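Local coordinates for protein kinectin 1 (Kinesin receptor) (Legionella pneumophila, PDB 4MU6) that is of unknown molecular function but serves as an effector of Legionella pneumophila, probably membrane-anchored, this chain being its largely helical N-terminal coiled-coil domain, at residues A[101-112]-A[176-187]; A[204-212]-A[221-229]. All blocks are in the same frame, centred on the assembly; numbering follows the deposited sequence.

Contact 1 (A[101-112]-A[176-187])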
loop_
_atom_site.group_PDB
_atom_site.type_symbol
_atom_site.label_atom_id
_atom_site.label_comp_id
_atom_site.label_asym_id
_atom_site.label_seq_id
_atom_site.Cartn_x
_atom_site.Cartn_y
_atom_site.Cartn_z
ATOM N N LEU A 101 29.268 -10.440 30.081
ATOM C CA LEU A 101 28.799 -11.715 30.615
ATOM C C LEU A 101 29.830 -12.806 30.375
ATOM O O LEU A 101 30.045 -13.671 31.223
ATOM C CB LEU A 101 27.478 -12.124 29.975
ATOM C CG LEU A 101 26.246 -11.283 30.304
ATOM C CD1 LEU A 101 25.139 -11.690 29.373
ATOM C CD2 LEU A 101 25.821 -11.461 31.770
ATOM N N THR A 102 30.472 -12.746 29.217
ATOM C CA THR A 102 31.404 -13.784 28.815
ATOM C C THR A 102 32.718 -13.594 29.540
ATOM O O THR A 102 33.365 -14.558 29.911
ATOM C CB THR A 102 31.626 -13.753 27.305
ATOM O OG1 THR A 102 30.368 -13.971 26.646
ATOM C CG2 THR A 102 32.619 -14.821 26.869
ATOM N N ARG A 103 33.104 -12.340 29.745
ATOM C CA ARG A 103 34.311 -12.056 30.493
ATOM C C ARG A 103 34.132 -12.576 31.918
ATOM O O ARG A 103 35.034 -13.202 32.467
ATOM C CB ARG A 103 34.618 -10.556 30.466
ATOM C CG ARG A 103 35.807 -10.124 31.302
ATOM C CD ARG A 103 36.062 -8.628 31.155
ATOM N NE ARG A 103 36.290 -8.275 29.754
ATOM C CZ ARG A 103 35.541 -7.428 29.056
ATOM N NH1 ARG A 103 34.509 -6.806 29.622
ATOM N NH2 ARG A 103 35.837 -7.189 27.790
ATOM N N GLU A 104 32.956 -12.365 32.507
ATOM C CA GLU A 104 32.716 -12.881 33.858
ATOM C C GLU A 104 32.710 -14.416 33.912
ATOM O O GLU A 104 33.353 -15.025 34.777
ATOM C CB GLU A 104 31.417 -12.322 34.432
ATOM C CG GLU A 104 31.128 -12.812 35.842
ATOM C CD GLU A 104 30.066 -11.978 36.533
ATOM O OE1 GLU A 104 29.140 -11.497 35.837
ATOM O OE2 GLU A 104 30.172 -11.785 37.766
ATOM N N LEU A 105 32.002 -15.031 32.970
ATOM C CA LEU A 105 31.930 -16.488 32.870
ATOM C C LEU A 105 33.295 -17.159 32.782
ATOM O O LEU A 105 33.517 -18.198 33.404
ATOM C CB LEU A 105 31.106 -16.901 31.654
ATOM C CG LEU A 105 29.618 -17.168 31.846
ATOM C CD1 LEU A 105 29.034 -17.670 30.544
ATOM C CD2 LEU A 105 29.381 -18.180 32.953
ATOM N N ASN A 106 34.202 -16.580 31.997
ATOM C CA ASN A 106 35.551 -17.140 31.862
ATOM C C ASN A 106 36.377 -17.009 33.139
ATOM O O ASN A 106 37.455 -17.594 33.246
ATOM C CB ASN A 106 36.307 -16.496 30.692
ATOM C CG ASN A 106 35.625 -16.732 29.362
ATOM O OD1 ASN A 106 34.987 -17.764 29.154
ATOM N ND2 ASN A 106 35.741 -15.770 28.459
ATOM N N HIS A 107 35.877 -16.248 34.110
ATOM C CA HIS A 107 36.610 -16.057 35.359
ATOM C C HIS A 107 36.017 -16.829 36.540
ATOM O O HIS A 107 36.696 -17.073 37.537
ATOM C CB HIS A 107 36.745 -14.571 35.698
ATOM C CG HIS A 107 37.618 -14.305 36.889
ATOM N ND1 HIS A 107 38.876 -14.858 37.028
ATOM C CD2 HIS A 107 37.411 -13.556 38.001
ATOM C CE1 HIS A 107 39.408 -14.454 38.169
ATOM N NE2 HIS A 107 38.538 -13.665 38.779
ATOM N N ILE A 108 34.754 -17.221 36.423
ATOM C CA ILE A 108 34.063 -17.923 37.512
ATOM C C ILE A 108 34.716 -19.254 37.994
ATOM O O ILE A 108 34.821 -19.477 39.200
ATOM C CB ILE A 108 32.557 -18.093 37.202
ATOM C CG1 ILE A 108 31.894 -16.719 37.106
ATOM C CG2 ILE A 108 31.873 -18.944 38.261
ATOM C CD1 ILE A 108 30.405 -16.762 36.851
ATOM N N PRO A 109 35.156 -20.131 37.066
ATOM C CA PRO A 109 35.894 -21.335 37.489
ATOM C C PRO A 109 37.143 -21.023 38.309
ATOM O O PRO A 109 37.456 -21.750 39.247
ATOM C CB PRO A 109 36.302 -21.974 36.164
ATOM C CG PRO A 109 35.249 -21.544 35.222
ATOM C CD PRO A 109 34.867 -20.159 35.621
ATOM N N THR A 110 37.846 -19.952 37.964
ATOM C CA THR A 110 38.980 -19.512 38.774
ATOM C C THR A 110 38.558 -19.098 40.196
ATOM O O THR A 110 39.172 -19.516 41.182
ATOM C CB THR A 110 39.729 -18.377 38.088
ATOM O OG1 THR A 110 40.331 -18.887 36.897
ATOM C CG2 THR A 110 40.809 -17.797 38.997
ATOM N N GLN A 111 37.503 -18.293 40.288
ATOM C CA GLN A 111 36.979 -17.832 41.566
ATOM C C GLN A 111 36.558 -19.009 42.433
ATOM O O GLN A 111 36.917 -19.078 43.611
ATOM C CB GLN A 111 35.775 -16.912 41.357
ATOM C CG GLN A 111 36.139 -15.557 40.788
ATOM C CD GLN A 111 34.926 -14.791 40.277
ATOM O OE1 GLN A 111 34.301 -15.165 39.269
ATOM N NE2 GLN A 111 34.580 -13.721 40.979
ATOM N N ILE A 112 35.784 -19.921 41.850
ATOM C CA ILE A 112 35.342 -21.096 42.574
ATOM C C ILE A 112 36.528 -21.884 43.124
ATOM O O ILE A 112 36.533 -22.261 44.290
ATOM C CB ILE A 112 34.452 -21.983 41.703
ATOM C CG1 ILE A 112 33.086 -21.316 41.556
ATOM C CG2 ILE A 112 34.315 -23.379 42.333
ATOM C CD1 ILE A 112 32.242 -21.868 40.416
ATOM N N LEU A 176 28.540 -17.859 43.221
ATOM C CA LEU A 176 29.271 -18.005 41.973
ATOM C C LEU A 176 28.586 -18.994 41.041
ATOM O O LEU A 176 28.462 -18.734 39.843
ATOM C CB LEU A 176 30.712 -18.430 42.250
ATOM C CG LEU A 176 31.568 -17.315 42.859
ATOM C CD1 LEU A 176 32.825 -17.878 43.546
ATOM C CD2 LEU A 176 31.933 -16.308 41.783
ATOM N N PHE A 177 28.147 -20.127 41.586
ATOM C CA PHE A 177 27.443 -21.122 40.779
ATOM C C PHE A 177 26.133 -20.553 40.239
ATOM O O PHE A 177 25.760 -20.846 39.102
ATOM C CB PHE A 177 27.189 -22.426 41.549
ATOM C CG PHE A 177 28.370 -23.398 41.535
ATOM C CD1 PHE A 177 28.761 -24.031 40.360
ATOM C CD2 PHE A 177 29.067 -23.691 42.703
ATOM C CE1 PHE A 177 29.843 -24.923 40.346
ATOM C CE2 PHE A 177 30.148 -24.590 42.698
ATOM C CZ PHE A 177 30.533 -25.203 41.525
ATOM N N GLU A 178 25.439 -19.753 41.052
ATOM C CA GLU A 178 24.242 -19.053 40.587
ATOM C C GLU A 178 24.583 -17.980 39.550
ATOM O O GLU A 178 23.832 -17.758 38.594
ATOM C CB GLU A 178 23.497 -18.406 41.752
ATOM C CG GLU A 178 22.134 -17.882 41.348
ATOM C CD GLU A 178 21.400 -17.179 42.478
ATOM O OE1 GLU A 178 21.903 -17.207 43.623
ATOM O OE2 GLU A 178 20.321 -16.598 42.210
ATOM N N GLN A 179 25.713 -17.306 39.750
ATOM C CA GLN A 179 26.165 -16.294 38.808
ATOM C C GLN A 179 26.395 -16.953 37.454
ATOM O O GLN A 179 26.026 -16.407 36.398
ATOM C CB GLN A 179 27.460 -15.641 39.296
ATOM C CG GLN A 179 27.909 -14.461 38.446
ATOM C CD GLN A 179 27.000 -13.246 38.615
ATOM O OE1 GLN A 179 26.804 -12.757 39.727
ATOM N NE2 GLN A 179 26.442 -12.759 37.509
ATOM N N GLU A 180 26.988 -18.143 37.492
ATOM C CA GLU A 180 27.305 -18.868 36.268
ATOM C C GLU A 180 26.063 -19.213 35.442
ATOM O O GLU A 180 25.972 -18.875 34.260
ATOM C CB GLU A 180 28.098 -20.136 36.584
ATOM C CG GLU A 180 28.488 -20.946 35.356
ATOM C CD GLU A 180 29.447 -22.089 35.689
ATOM O OE1 GLU A 180 29.040 -23.017 36.423
ATOM O OE2 GLU A 180 30.609 -22.051 35.223
ATOM N N VAL A 181 25.104 -19.889 36.057
ATOM C CA VAL A 181 23.913 -20.283 35.321
ATOM C C VAL A 181 23.108 -19.053 34.850
ATOM O O VAL A 181 22.573 -19.055 33.745
ATOM C CB VAL A 181 23.038 -21.240 36.146
ATOM C CG1 VAL A 181 22.909 -20.729 37.548
ATOM C CG2 VAL A 181 21.672 -21.406 35.518
ATOM N N ASN A 182 23.043 -18.006 35.668
ATOM C CA ASN A 182 22.367 -16.768 35.262
ATOM C C ASN A 182 22.988 -16.081 34.052
ATOM O O ASN A 182 22.276 -15.607 33.158
ATOM C CB ASN A 182 22.260 -15.784 36.425
ATOM C CG ASN A 182 21.172 -16.170 37.389
ATOM O OD1 ASN A 182 20.311 -16.975 37.050
ATOM N ND2 ASN A 182 21.199 -15.607 38.589
ATOM N N ASN A 183 24.311 -16.003 34.031
ATOM C CA ASN A 183 24.983 -15.451 32.868
ATOM C C ASN A 183 24.737 -16.321 31.650
ATOM O O ASN A 183 24.592 -15.822 30.541
ATOM C CB ASN A 183 26.475 -15.246 33.122
ATOM C CG ASN A 183 26.738 -14.110 34.078
ATOM O OD1 ASN A 183 25.817 -13.622 34.741
ATOM N ND2 ASN A 183 28.000 -13.683 34.168
ATOM N N LYS A 184 24.651 -17.628 31.847
ATOM C CA LYS A 184 24.352 -18.484 30.711
ATOM C C LYS A 184 22.948 -18.245 30.166
ATOM O O LYS A 184 22.764 -18.211 28.955
ATOM C CB LYS A 184 24.603 -19.951 31.021
ATOM C CG LYS A 184 26.043 -20.355 30.752
ATOM C CD LYS A 184 26.194 -21.863 30.722
ATOM C CE LYS A 184 26.546 -22.400 32.073
ATOM N NZ LYS A 184 26.563 -23.889 32.071
ATOM N N ILE A 185 21.973 -18.061 31.053
ATOM C CA ILE A 185 20.614 -17.741 30.621
ATOM C C ILE A 185 20.593 -16.427 29.833
ATOM O O ILE A 185 19.955 -16.336 28.788
ATOM C CB ILE A 185 19.640 -17.708 31.819
ATOM C CG1 ILE A 185 19.430 -19.129 32.349
ATOM C CG2 ILE A 185 18.293 -17.070 31.440
ATOM C CD1 ILE A 185 18.809 -19.203 33.735
ATOM N N LYS A 186 21.327 -15.428 30.314
ATOM C CA LYS A 186 21.336 -14.116 29.670
ATOM C C LYS A 186 22.038 -14.193 28.325
ATOM O O LYS A 186 21.781 -13.396 27.430
ATOM C CB LYS A 186 22.049 -13.088 30.561
ATOM C CG LYS A 186 21.183 -12.435 31.618
ATOM C CD LYS A 186 22.040 -11.838 32.717
ATOM C CE LYS A 186 21.202 -11.131 33.780
ATOM N NZ LYS A 186 22.021 -10.858 35.003
ATOM N N LEU A 187 22.956 -15.144 28.196
ATOM C CA LEU A 187 23.647 -15.320 26.946
ATOM C C LEU A 187 22.695 -15.960 25.951
ATOM O O LEU A 187 22.693 -15.595 24.783
ATOM C CB LEU A 187 24.922 -16.135 27.119
ATOM C CG LEU A 187 26.109 -15.370 27.716
ATOM C CD1 LEU A 187 27.300 -16.302 27.828
ATOM C CD2 LEU A 187 26.467 -14.151 26.873
HETATM O O HOH W 1 31.913 -20.356 33.305
#

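Contact 2 (A[204-212]-A[221-229])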
loop_
_atom_site.group_PDB
_atom_site.type_symbol
_atom_site.label_atom_id
_atom_site.label_comp_id
_atom_site.label_asym_id
_atom_site.label_seq_id
_atom_site.Cartn_x
_atom_site.Cartn_y
_atom_site.Cartn_z
ATOM N N ARG A 204 13.568 -6.548 5.630
ATOM C CA ARG A 204 13.887 -5.215 5.139
ATOM C C ARG A 204 14.645 -5.293 3.813
ATOM O O ARG A 204 14.348 -4.539 2.878
ATOM C CB ARG A 204 14.666 -4.395 6.170
ATOM C CG ARG A 204 13.803 -3.821 7.281
ATOM C CD ARG A 204 14.581 -2.826 8.157
ATOM N NE ARG A 204 15.839 -3.360 8.680
ATOM C CZ ARG A 204 15.976 -3.937 9.874
ATOM N NH1 ARG A 204 14.934 -4.057 10.693
ATOM N NH2 ARG A 204 17.163 -4.383 10.261
ATOM N N VAL A 205 15.595 -6.222 3.725
ATOM C CA VAL A 205 16.338 -6.452 2.482
ATOM C C VAL A 205 15.416 -6.860 1.336
ATOM O O VAL A 205 15.571 -6.394 0.209
ATOM C CB VAL A 205 17.441 -7.540 2.666
ATOM C CG1 VAL A 205 18.094 -7.905 1.337
ATOM C CG2 VAL A 205 18.490 -7.074 3.665
ATOM N N LYS A 206 14.459 -7.738 1.616
ATOM C CA LYS A 206 13.510 -8.154 0.582
ATOM C C LYS A 206 12.652 -6.973 0.091
ATOM O O LYS A 206 12.413 -6.825 -1.110
ATOM C CB LYS A 206 12.626 -9.301 1.097
ATOM C CG LYS A 206 13.351 -10.661 1.207
ATOM C CD LYS A 206 12.662 -11.569 2.248
ATOM C CE LYS A 206 12.968 -13.048 2.031
ATOM N NZ LYS A 206 12.343 -13.902 3.099
ATOM N N ARG A 207 12.196 -6.127 1.015
ATOM C CA ARG A 207 11.417 -4.960 0.609
ATOM C C ARG A 207 12.288 -3.988 -0.196
ATOM O O ARG A 207 11.833 -3.417 -1.186
ATOM C CB ARG A 207 10.726 -4.273 1.798
ATOM C CG ARG A 207 9.615 -5.130 2.430
ATOM C CD ARG A 207 8.745 -4.355 3.405
ATOM N NE ARG A 207 9.407 -4.002 4.652
ATOM C CZ ARG A 207 9.396 -4.775 5.737
ATOM N NH1 ARG A 207 8.768 -5.949 5.702
ATOM N NH2 ARG A 207 10.003 -4.378 6.855
ATOM N N ALA A 208 13.538 -3.825 0.230
ATOM C CA ALA A 208 14.482 -2.970 -0.456
ATOM C C ALA A 208 14.791 -3.492 -1.862
ATOM O O ALA A 208 15.011 -2.718 -2.791
ATOM C CB ALA A 208 15.757 -2.825 0.360
ATOM N N GLN A 209 14.797 -4.807 -2.021
ATOM C CA GLN A 209 14.973 -5.372 -3.347
ATOM C C GLN A 209 13.781 -4.997 -4.236
ATOM O O GLN A 209 13.952 -4.605 -5.406
ATOM C CB GLN A 209 15.098 -6.886 -3.262
ATOM C CG GLN A 209 15.322 -7.554 -4.611
ATOM C CD GLN A 209 16.771 -7.493 -5.067
ATOM O OE1 GLN A 209 17.626 -6.921 -4.388
ATOM N NE2 GLN A 209 17.055 -8.086 -6.225
ATOM N N ALA A 210 12.576 -5.110 -3.674
ATOM C CA ALA A 210 11.361 -4.799 -4.422
ATOM C C ALA A 210 11.360 -3.344 -4.851
ATOM O O ALA A 210 10.843 -3.003 -5.918
ATOM C CB ALA A 210 10.116 -5.096 -3.592
ATOM N N ARG A 211 11.923 -2.480 -4.013
ATOM C CA ARG A 211 11.953 -1.062 -4.339
ATOM C C ARG A 211 12.760 -0.785 -5.605
ATOM O O ARG A 211 12.410 0.107 -6.376
ATOM C CB ARG A 211 12.442 -0.213 -3.161
ATOM C CG ARG A 211 11.462 -0.197 -1.985
ATOM C CD ARG A 211 11.859 0.819 -0.921
ATOM N NE ARG A 211 11.052 0.642 0.275
ATOM C CZ ARG A 211 11.419 -0.059 1.347
ATOM N NH1 ARG A 211 12.611 -0.641 1.411
ATOM N NH2 ARG A 211 10.593 -0.170 2.365
ATOM N N ILE A 212 13.823 -1.560 -5.825
ATOM C CA ILE A 212 14.607 -1.437 -7.052
ATOM C C ILE A 212 13.724 -1.671 -8.278
ATOM O O ILE A 212 13.798 -0.939 -9.243
ATOM C CB ILE A 212 15.776 -2.447 -7.088
ATOM C CG1 ILE A 212 16.781 -2.165 -5.958
ATOM C CG2 ILE A 212 16.440 -2.427 -8.447
ATOM C CD1 ILE A 212 17.532 -0.847 -6.118
ATOM N N ILE A 221 4.359 -2.538 -6.435
ATOM C CA ILE A 221 4.350 -1.750 -5.211
ATOM C C ILE A 221 4.205 -2.673 -4.000
ATOM O O ILE A 221 4.828 -2.441 -2.964
ATOM C CB ILE A 221 3.216 -0.690 -5.180
ATOM C CG1 ILE A 221 3.168 0.021 -3.822
ATOM C CG2 ILE A 221 1.862 -1.335 -5.439
ATOM C CD1 ILE A 221 4.407 0.869 -3.471
ATOM N N LEU A 222 3.407 -3.732 -4.134
ATOM C CA LEU A 222 3.025 -4.515 -2.954
ATOM C C LEU A 222 4.199 -5.199 -2.268
ATOM O O LEU A 222 4.182 -5.347 -1.046
ATOM C CB LEU A 222 1.902 -5.516 -3.270
ATOM C CG LEU A 222 0.573 -4.835 -3.650
ATOM C CD1 LEU A 222 -0.450 -5.837 -4.164
ATOM C CD2 LEU A 222 0.030 -4.071 -2.455
ATOM N N SER A 223 5.222 -5.596 -3.034
ATOM C CA SER A 223 6.374 -6.284 -2.434
ATOM C C SER A 223 7.279 -5.312 -1.672
ATOM O O SER A 223 8.196 -5.730 -0.976
ATOM C CB SER A 223 7.182 -7.086 -3.466
ATOM O OG SER A 223 6.384 -8.056 -4.131
ATOM N N THR A 224 7.012 -4.014 -1.777
ATOM C CA THR A 224 7.731 -3.065 -0.930
ATOM C C THR A 224 7.026 -2.853 0.415
ATOM O O THR A 224 7.492 -2.074 1.244
ATOM C CB THR A 224 7.913 -1.700 -1.610
ATOM O OG1 THR A 224 6.688 -0.955 -1.533
ATOM C CG2 THR A 224 8.313 -1.882 -3.083
ATOM N N LEU A 225 5.894 -3.523 0.628
ATOM C CA LEU A 225 5.117 -3.302 1.855
ATOM C C LEU A 225 4.995 -4.565 2.694
ATOM O O LEU A 225 4.996 -5.674 2.156
ATOM C CB LEU A 225 3.714 -2.797 1.517
ATOM C CG LEU A 225 3.685 -1.634 0.524
ATOM C CD1 LEU A 225 2.271 -1.408 0.026
ATOM C CD2 LEU A 225 4.252 -0.375 1.164
ATOM N N SER A 226 4.854 -4.390 4.007
ATOM C CA SER A 226 4.548 -5.500 4.902
ATOM C C SER A 226 3.130 -5.935 4.590
ATOM O O SER A 226 2.381 -5.182 3.970
ATOM C CB SER A 226 4.617 -5.041 6.354
ATOM O OG SER A 226 3.639 -4.029 6.585
ATOM N N GLY A 227 2.754 -7.134 5.033
ATOM C CA GLY A 227 1.430 -7.669 4.753
ATOM C C GLY A 227 0.309 -6.755 5.224
ATOM O O GLY A 227 -0.691 -6.561 4.530
ATOM N N LYS A 228 0.491 -6.188 6.410
ATOM C CA LYS A 228 -0.496 -5.295 7.001
ATOM C C LYS A 228 -0.640 -4.014 6.187
ATOM O O LYS A 228 -1.747 -3.490 6.040
ATOM C CB LYS A 228 -0.098 -4.949 8.428
ATOM C CG LYS A 228 -0.998 -3.893 9.079
ATOM C CD LYS A 228 -0.470 -3.512 10.457
ATOM C CE LYS A 228 -1.248 -2.343 11.050
ATOM N NZ LYS A 228 -0.817 -2.077 12.455
ATOM N N ASN A 229 0.477 -3.516 5.656
ATOM C CA ASN A 229 0.446 -2.316 4.819
ATOM C C ASN A 229 -0.120 -2.535 3.410
ATOM O O ASN A 229 -0.830 -1.666 2.889
ATOM C CB ASN A 229 1.805 -1.609 4.792
ATOM C CG ASN A 229 2.092 -0.874 6.093
ATOM O OD1 ASN A 229 1.174 -0.349 6.728
ATOM N ND2 ASN A 229 3.361 -0.834 6.497
HETATM O O HOH W 2 8.321 0.869 0.626
#

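Contact 1 (A[101-112]-A[176-187])
Leu105 is the knob of this interface, set into a hollow formed by Glu180, Asn183, Lys184 and Leu187. Its branches part inside: CD1 meets Leu187 CD1 at 3.5 Å, while CD2 lies over the aliphatic CG of Glu180. Branched leucine fills such a hollow well, and the long polar residues lend it their methylenes. One turn earlier, Leu101 wedges its CD1 against Lys186 CB (3.6 Å) and Leu187, and its CD2 against the amide carbon of Asn183. Ile108 pushes CD1 against Gln179 CG and the backbone N of Glu180, while its CG2 faces Leu176. At the other end Leu176 CB packs on Ile112 CG1, and its methyls spread along Gln111. Ile112 CG1 lies anti to the carbonyl carbon (chi1 -74°), and from there CD1 reaches over the centre of the Phe177 ring, 3.9 Å from its centroid, a CH-pi contact.

Polar side chains line one flank. Asn183 ND2 donates to Glu104 OE1 at 3.0 Å, nearly straight at 166°, arriving from above the carboxylate plane; the carboxylate, if ionised, can only accept, which sets the flip of the Asn183 amide, and its OD1 then receives Gln179 NE2 (3.0 Å). A water joins Leu105 O to Glu180 OE2 near the break between helix 43-105 and helix 108-127. Such packing is consistent with an antiparallel coiled-coil-like hairpin, as the family name suggests.

Contact 2 (A[204-212]-A[221-229])
Arg207 lays its aliphatic chain over the turn at Thr224, with CD 3.4 Å from Thr224 O and CG 3.7 Å from Ser223 O. The backbones come close here, the CA atoms of Arg207 and Thr224 being 4.4 Å apart, and the CD methylene, next to the cationic group and probably slightly polarised by it, suits a place beside a carbonyl oxygen. A bend at chi3 (-71°) turns the guanidinium away from the line of the chain, and its NH2 forms a salt bridge with Asp80.

One turn further on, Ala210 fits because it is small: its CB faces the 222-224 turn and lies 3.3 Å from Ser223 O and 3.5 Å from Ser223 CB. Thr224 CG2 fills the angle between Ala210 CB and Arg211 CG, 3.7 Å from each. The threonine does two jobs, since with chi1 at 78° its hydroxyl sits between the backbone N and the carbonyl carbon and donates to Ile221 O at 2.8 Å, in the carbonyl plane. That oxygen also accepts from Thr224 N, so two bonds from one residue hold the short 3-10 turn closed.

Arg211 runs extended from CG to NE past the threonine. No direct hydrogen bond spans the two segments; a water accepts from Arg211 NE and donates to Thr224 O instead. Beyond the turn Ser226 is the N-cap of the following helix, its OG receiving a weak bond from Asn229 N.

Helix 43-105 flanks both segments: its Asp80 also pairs with Arg211, and its Gln76 accepts from Ser226 N and Asn229 ND2. Leu222 and Leu225 lean on Leu233 of helix 227-273, so the turn lies where helix 158-217, helix 43-105 and helix 227-273 come together.

In the fold
After two short helices, 10-22 and 29-38, the chain runs along the long helix 43-105, breaks briefly and continues as helix 108-127; after a partly unmodelled connection it returns as helix 158-217. Contact 1 ties this returning helix to the outgoing arm across the break, closing a long hairpin of 63 intervening residues. Further along the same helix, contact 2 closes a much shorter loop of eight residues, joining its C-terminal part to the lead-in of helix 227-273. The two are in series, neither nested nor crossed, with centres about 43 Å apart. Contact 1 lies far out on one arm of the elongated molecule, contact 2 near the centre of the chain.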